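Hypothetical protein (Mus musculus, PDB 1VKB) is probably a gamma-glutamylamine cyclotransferase of the AIG2-like family. Local coordinates at residues Ser51-Ile56 with Leu66-Lys71; Gln101-Gln106 with Val126-Thr131. All coordinates share one frame; numbering follows the deposited sequence. Where two conformers were deposited one is given.

Contact 1: residues Ser51-Ile56 with Leu66-Lys71; sequences SFPLVI and LYLPGK
The ring of Phe52 receives the backbone of Leu66-Lys71 at its edge, where Leu66 O lies near the ring plane, 3.6 Å from CD1, with Leu68 N also close to that plane. Phe52 CG stands anti to its carbonyl carbon (chi1 -63°), and from there the ring extends to Pro69, whose CB comes within 3.7 Å of CE1. The Tyr67 ring, tilted 36° to that of Phe52, carries CD of Pro69 on one face, toward the rim. An alanine in place of Phe52 would probably open a gap beside Tyr67 and Pro69 and deprive Leu105 of the ring it packs on. Pro53 turns its ring to the other segment: CG meets Lys71 CB, and the Pro53 and Leu68 side chains cross at about a right angle, CD against CB. Its carbonyl O accepts from Leu66 N at 2.8 Å, nearly along the C=O axis. Leu66 spreads its methyls over Pro53 and Val55. Gly70 N, from the third position of the type II turn Leu68-Lys71, donates across to Ser51 O (2.8 Å); phi there is 92°, which suits a glycine. Two backbone hydrogen bonds thus fix the spacing of the segments, and apolar side chains pack beside these bonds.

Contact 2: residues Gln101-Gln106 with Val126-Thr131; sequences QRTALQ and VYTTAT
Gln101 reaches Ala130 and Thr131 because its CG stands beside the backbone N (chi1 -58°) and the chain then bends at chi2 (80°), carrying CD toward the end of the other strand. There OE1 accepts from Ala130 N at 2.9 Å, in the carbonyl plane and on a lone pair, while NE2 hydrogen-bonds mainly to Pro97 O and makes a weak bond to Thr131 OG1, which is itself hydrogen-bonded to Ser98 O. An amide suits this place because it accepts and donates side by side. The receiving turn is itself shaped by Thr129, whose OG1 accepts from Thr131 N in an ST turn.

Thr128 OG1 sits between its backbone N and carbonyl carbon, and there meets Thr103 OG1 at 2.9 Å; either hydroxyl could be the donor. A water joins Thr128 OG1 to Gln101 OE1, to which it donates, so this OE1 is gripped by two bonds. Farther along, Val126, branched at CB, offers the short methyl CG2, 3.8 Å from Leu105 CD1.

The backbones pair antiparallel: Gln101 with Thr128 and Thr103 with Val126 are hydrogen-bonded pairs, the bond from Thr103 N to Val126 O being 2.8 Å. Between them Arg102 and Tyr127 form a non-hydrogen-bonded pair, their side chains side by side on the face opposite Thr103 and Thr128. Arg102 CB lies 3.9 Å from Tyr127 CE1.

That face looks onto helix 84-93: Asp91 takes a salt bridge from Arg102 NH2 and a hydrogen bond from Tyr127 OH, and Leu87 touches both side chains. Beyond Val126-Thr129, strand 62-66 runs parallel to strand 121-129, which therefore lies between it and strand 101-109.

Overall arrangement
Contacts 1 and 2 have centres 10 Å apart and follow one another along the chain, the first closing before the second opens. Both reach the same mixed sheet: strand 54-57 pairs with 62-66, which runs parallel to 121-129, itself antiparallel to 101-109. They also touch directly. Tyr67 N probably donates to Thr129 O at 2.9 Å, Phe52 CE2 packs on Leu105 CD1, and Leu66 CD2 meets Thr129 CG2. The loop after strand 62-66 thus continues the association with strand 121-129. Contact 1 lies somewhat farther from the chain centre (about 12 Å against 9 Å, centre to centre), and together they tie the 54-66 hairpin to the body of the gamma-glutamyl cyclotransferase-like fold.

Contact 1: residues Ser51-Ile56 with Leu66-Lys71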
# COMPACT_ATOMS: atom_id res chain seq x y z
N SER A 51 9.20 7.54 -8.15
CA SER A 51 9.36 6.08 -8.31
C SER A 51 9.86 5.47 -7.01
O SER A 51 10.68 6.08 -6.30
CB SER A 51 10.27 5.74 -9.47
OG SER A 51 11.52 6.30 -9.27
N PHE A 52 9.41 4.26 -6.70
CA PHE A 52 9.91 3.51 -5.54
C PHE A 52 10.00 2.04 -5.94
O PHE A 52 9.17 1.62 -6.76
CB PHE A 52 8.90 3.57 -4.38
CG PHE A 52 8.67 4.95 -3.87
CD1 PHE A 52 9.50 5.47 -2.90
CD2 PHE A 52 7.66 5.74 -4.40
CE1 PHE A 52 9.32 6.76 -2.43
CE2 PHE A 52 7.47 7.03 -3.93
CZ PHE A 52 8.30 7.54 -2.94
N PRO A 53 10.90 1.25 -5.34
CA PRO A 53 10.84 -0.20 -5.51
C PRO A 53 9.66 -0.82 -4.80
O PRO A 53 9.43 -0.54 -3.61
CB PRO A 53 12.17 -0.70 -4.88
CG PRO A 53 13.00 0.51 -4.75
CD PRO A 53 12.02 1.63 -4.46
N LEU A 54 8.94 -1.70 -5.49
CA LEU A 54 7.88 -2.50 -4.89
C LEU A 54 8.27 -3.93 -5.03
O LEU A 54 8.42 -4.43 -6.16
CB LEU A 54 6.55 -2.26 -5.61
CG LEU A 54 5.36 -3.14 -5.28
CD1 LEU A 54 5.08 -3.06 -3.75
CD2 LEU A 54 4.13 -2.84 -6.14
N VAL A 55 8.47 -4.59 -3.90
CA VAL A 55 8.96 -5.96 -3.89
C VAL A 55 7.97 -6.86 -3.13
O VAL A 55 7.29 -6.43 -2.22
CB VAL A 55 10.38 -6.08 -3.25
CG1 VAL A 55 11.44 -5.31 -4.04
CG2 VAL A 55 10.41 -5.62 -1.79
N ILE A 56 7.96 -8.12 -3.53
CA ILE A 56 7.18 -9.15 -2.86
C ILE A 56 8.18 -10.01 -2.14
O ILE A 56 9.02 -10.70 -2.77
CB ILE A 56 6.37 -9.95 -3.89
CG1 ILE A 56 5.35 -9.06 -4.60
CG2 ILE A 56 5.62 -11.04 -3.17
CD1 ILE A 56 4.68 -9.74 -5.78
N LEU A 66 9.43 0.07 -0.85
CA LEU A 66 10.67 0.41 -0.16
C LEU A 66 10.89 1.91 -0.28
O LEU A 66 10.74 2.47 -1.36
CB LEU A 66 11.85 -0.36 -0.70
CG LEU A 66 11.71 -1.84 -0.88
CD1 LEU A 66 13.03 -2.45 -1.35
CD2 LEU A 66 11.21 -2.46 0.40
N TYR A 67 11.29 2.54 0.82
CA TYR A 67 11.44 3.99 0.82
C TYR A 67 12.82 4.36 0.24
O TYR A 67 13.76 4.69 0.97
CB TYR A 67 11.20 4.61 2.20
CG TYR A 67 11.06 6.09 2.03
CD1 TYR A 67 9.91 6.64 1.48
CD2 TYR A 67 12.15 6.93 2.24
CE1 TYR A 67 9.81 8.00 1.23
CE2 TYR A 67 12.07 8.30 1.99
CZ TYR A 67 10.90 8.83 1.48
OH TYR A 67 10.80 10.20 1.25
N LEU A 68 12.90 4.27 -1.08
CA LEU A 68 14.06 4.61 -1.86
C LEU A 68 13.59 5.43 -3.06
O LEU A 68 13.53 4.92 -4.22
CB LEU A 68 14.74 3.33 -2.33
CG LEU A 68 15.42 2.55 -1.20
CD1 LEU A 68 15.65 1.13 -1.60
CD2 LEU A 68 16.74 3.22 -0.83
N PRO A 69 13.20 6.67 -2.80
CA PRO A 69 12.65 7.50 -3.86
C PRO A 69 13.61 7.63 -5.03
O PRO A 69 14.82 7.80 -4.83
CB PRO A 69 12.35 8.83 -3.16
CG PRO A 69 12.98 8.78 -1.86
CD PRO A 69 13.17 7.34 -1.50
N GLY A 70 13.07 7.46 -6.24
CA GLY A 70 13.83 7.60 -7.48
C GLY A 70 14.43 6.30 -7.95
O GLY A 70 15.05 6.30 -8.97
N LYS A 71 14.24 5.20 -7.21
CA LYS A 71 14.57 3.87 -7.66
C LYS A 71 13.30 3.12 -8.05
O LYS A 71 12.21 3.43 -7.56
CB LYS A 71 15.30 3.10 -6.56
CG LYS A 71 16.67 3.70 -6.19
CD LYS A 71 17.55 3.83 -7.42
CE LYS A 71 19.03 3.99 -7.05
NZ LYS A 71 19.91 4.06 -8.28

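Contact 2: residues Gln101-Gln106 with Val126-Thr131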
# COMPACT_ATOMS: atom_id res chain seq x y z
N GLN A 101 6.28 2.30 7.89
CA GLN A 101 6.16 3.64 8.43
C GLN A 101 5.19 4.36 7.48
O GLN A 101 5.31 4.27 6.25
CB GLN A 101 7.52 4.31 8.47
CG GLN A 101 8.57 3.60 9.28
CD GLN A 101 9.21 2.45 8.56
OE1 GLN A 101 9.59 2.55 7.39
NE2 GLN A 101 9.33 1.32 9.27
N ARG A 102 4.22 5.07 8.05
CA ARG A 102 3.29 5.78 7.24
C ARG A 102 3.92 7.07 6.75
O ARG A 102 4.39 7.89 7.56
CB ARG A 102 2.04 6.09 8.05
CG ARG A 102 0.98 6.89 7.25
CD ARG A 102 -0.46 6.71 7.73
NE ARG A 102 -0.69 6.78 9.18
CZ ARG A 102 -0.82 7.93 9.89
NH1 ARG A 102 -0.60 9.12 9.36
NH2 ARG A 102 -1.08 7.88 11.17
N THR A 103 3.88 7.28 5.44
CA THR A 103 4.58 8.38 4.78
C THR A 103 3.64 9.10 3.81
O THR A 103 2.88 8.46 3.12
CB THR A 103 5.79 7.77 4.01
OG1 THR A 103 6.68 7.13 4.96
CG2 THR A 103 6.60 8.85 3.45
N ALA A 104 3.68 10.43 3.75
CA ALA A 104 2.74 11.18 2.89
C ALA A 104 3.43 11.31 1.53
O ALA A 104 4.58 11.72 1.51
CB ALA A 104 2.49 12.52 3.46
N LEU A 105 2.80 10.90 0.43
CA LEU A 105 3.39 10.98 -0.89
C LEU A 105 2.40 11.60 -1.89
O LEU A 105 1.20 11.50 -1.72
CB LEU A 105 3.76 9.58 -1.41
CG LEU A 105 4.75 8.68 -0.68
CD1 LEU A 105 4.86 7.33 -1.45
CD2 LEU A 105 6.12 9.38 -0.58
N GLN A 106 2.94 12.20 -2.94
CA GLN A 106 2.12 12.72 -4.03
C GLN A 106 1.76 11.59 -4.96
O GLN A 106 2.64 10.85 -5.43
CB GLN A 106 2.87 13.78 -4.82
CG GLN A 106 2.05 14.48 -5.83
CD GLN A 106 2.88 15.50 -6.62
OE1 GLN A 106 4.11 15.57 -6.46
NE2 GLN A 106 2.22 16.28 -7.47
N VAL A 126 0.83 6.69 2.61
CA VAL A 126 1.20 5.39 2.02
C VAL A 126 2.04 4.65 3.04
O VAL A 126 2.83 5.30 3.76
CB VAL A 126 2.05 5.60 0.74
CG1 VAL A 126 2.36 4.25 0.08
CG2 VAL A 126 1.33 6.48 -0.26
N TYR A 127 1.84 3.34 3.17
CA TYR A 127 2.67 2.51 4.06
C TYR A 127 3.95 2.11 3.30
O TYR A 127 3.91 1.29 2.40
CB TYR A 127 1.86 1.30 4.56
CG TYR A 127 0.76 1.78 5.48
CD1 TYR A 127 1.07 2.21 6.78
CD2 TYR A 127 -0.56 1.88 5.05
CE1 TYR A 127 0.09 2.71 7.62
CE2 TYR A 127 -1.57 2.44 5.88
CZ TYR A 127 -1.23 2.82 7.16
OH TYR A 127 -2.18 3.34 7.99
N THR A 128 5.06 2.81 3.60
CA THR A 128 6.38 2.52 2.99
C THR A 128 7.23 1.80 4.02
O THR A 128 6.83 1.68 5.16
CB THR A 128 7.07 3.79 2.53
OG1 THR A 128 7.28 4.66 3.66
CG2 THR A 128 6.17 4.56 1.62
N THR A 129 8.40 1.31 3.64
CA THR A 129 9.30 0.77 4.63
C THR A 129 10.76 1.09 4.38
O THR A 129 11.23 1.02 3.24
CB THR A 129 9.09 -0.70 4.87
OG1 THR A 129 9.98 -1.10 5.91
CG2 THR A 129 9.48 -1.54 3.68
N ALA A 130 11.41 1.50 5.46
CA ALA A 130 12.87 1.69 5.56
C ALA A 130 13.48 0.54 6.37
O ALA A 130 14.70 0.50 6.60
CB ALA A 130 13.17 2.97 6.24
N THR A 131 12.67 -0.43 6.80
CA THR A 131 13.21 -1.51 7.68
C THR A 131 13.14 -2.87 6.99
O THR A 131 13.02 -3.87 7.63
CB THR A 131 12.43 -1.56 9.01
OG1 THR A 131 11.01 -1.62 8.75
CG2 THR A 131 12.65 -0.30 9.82
O HOH W 1 9.46 4.42 5.22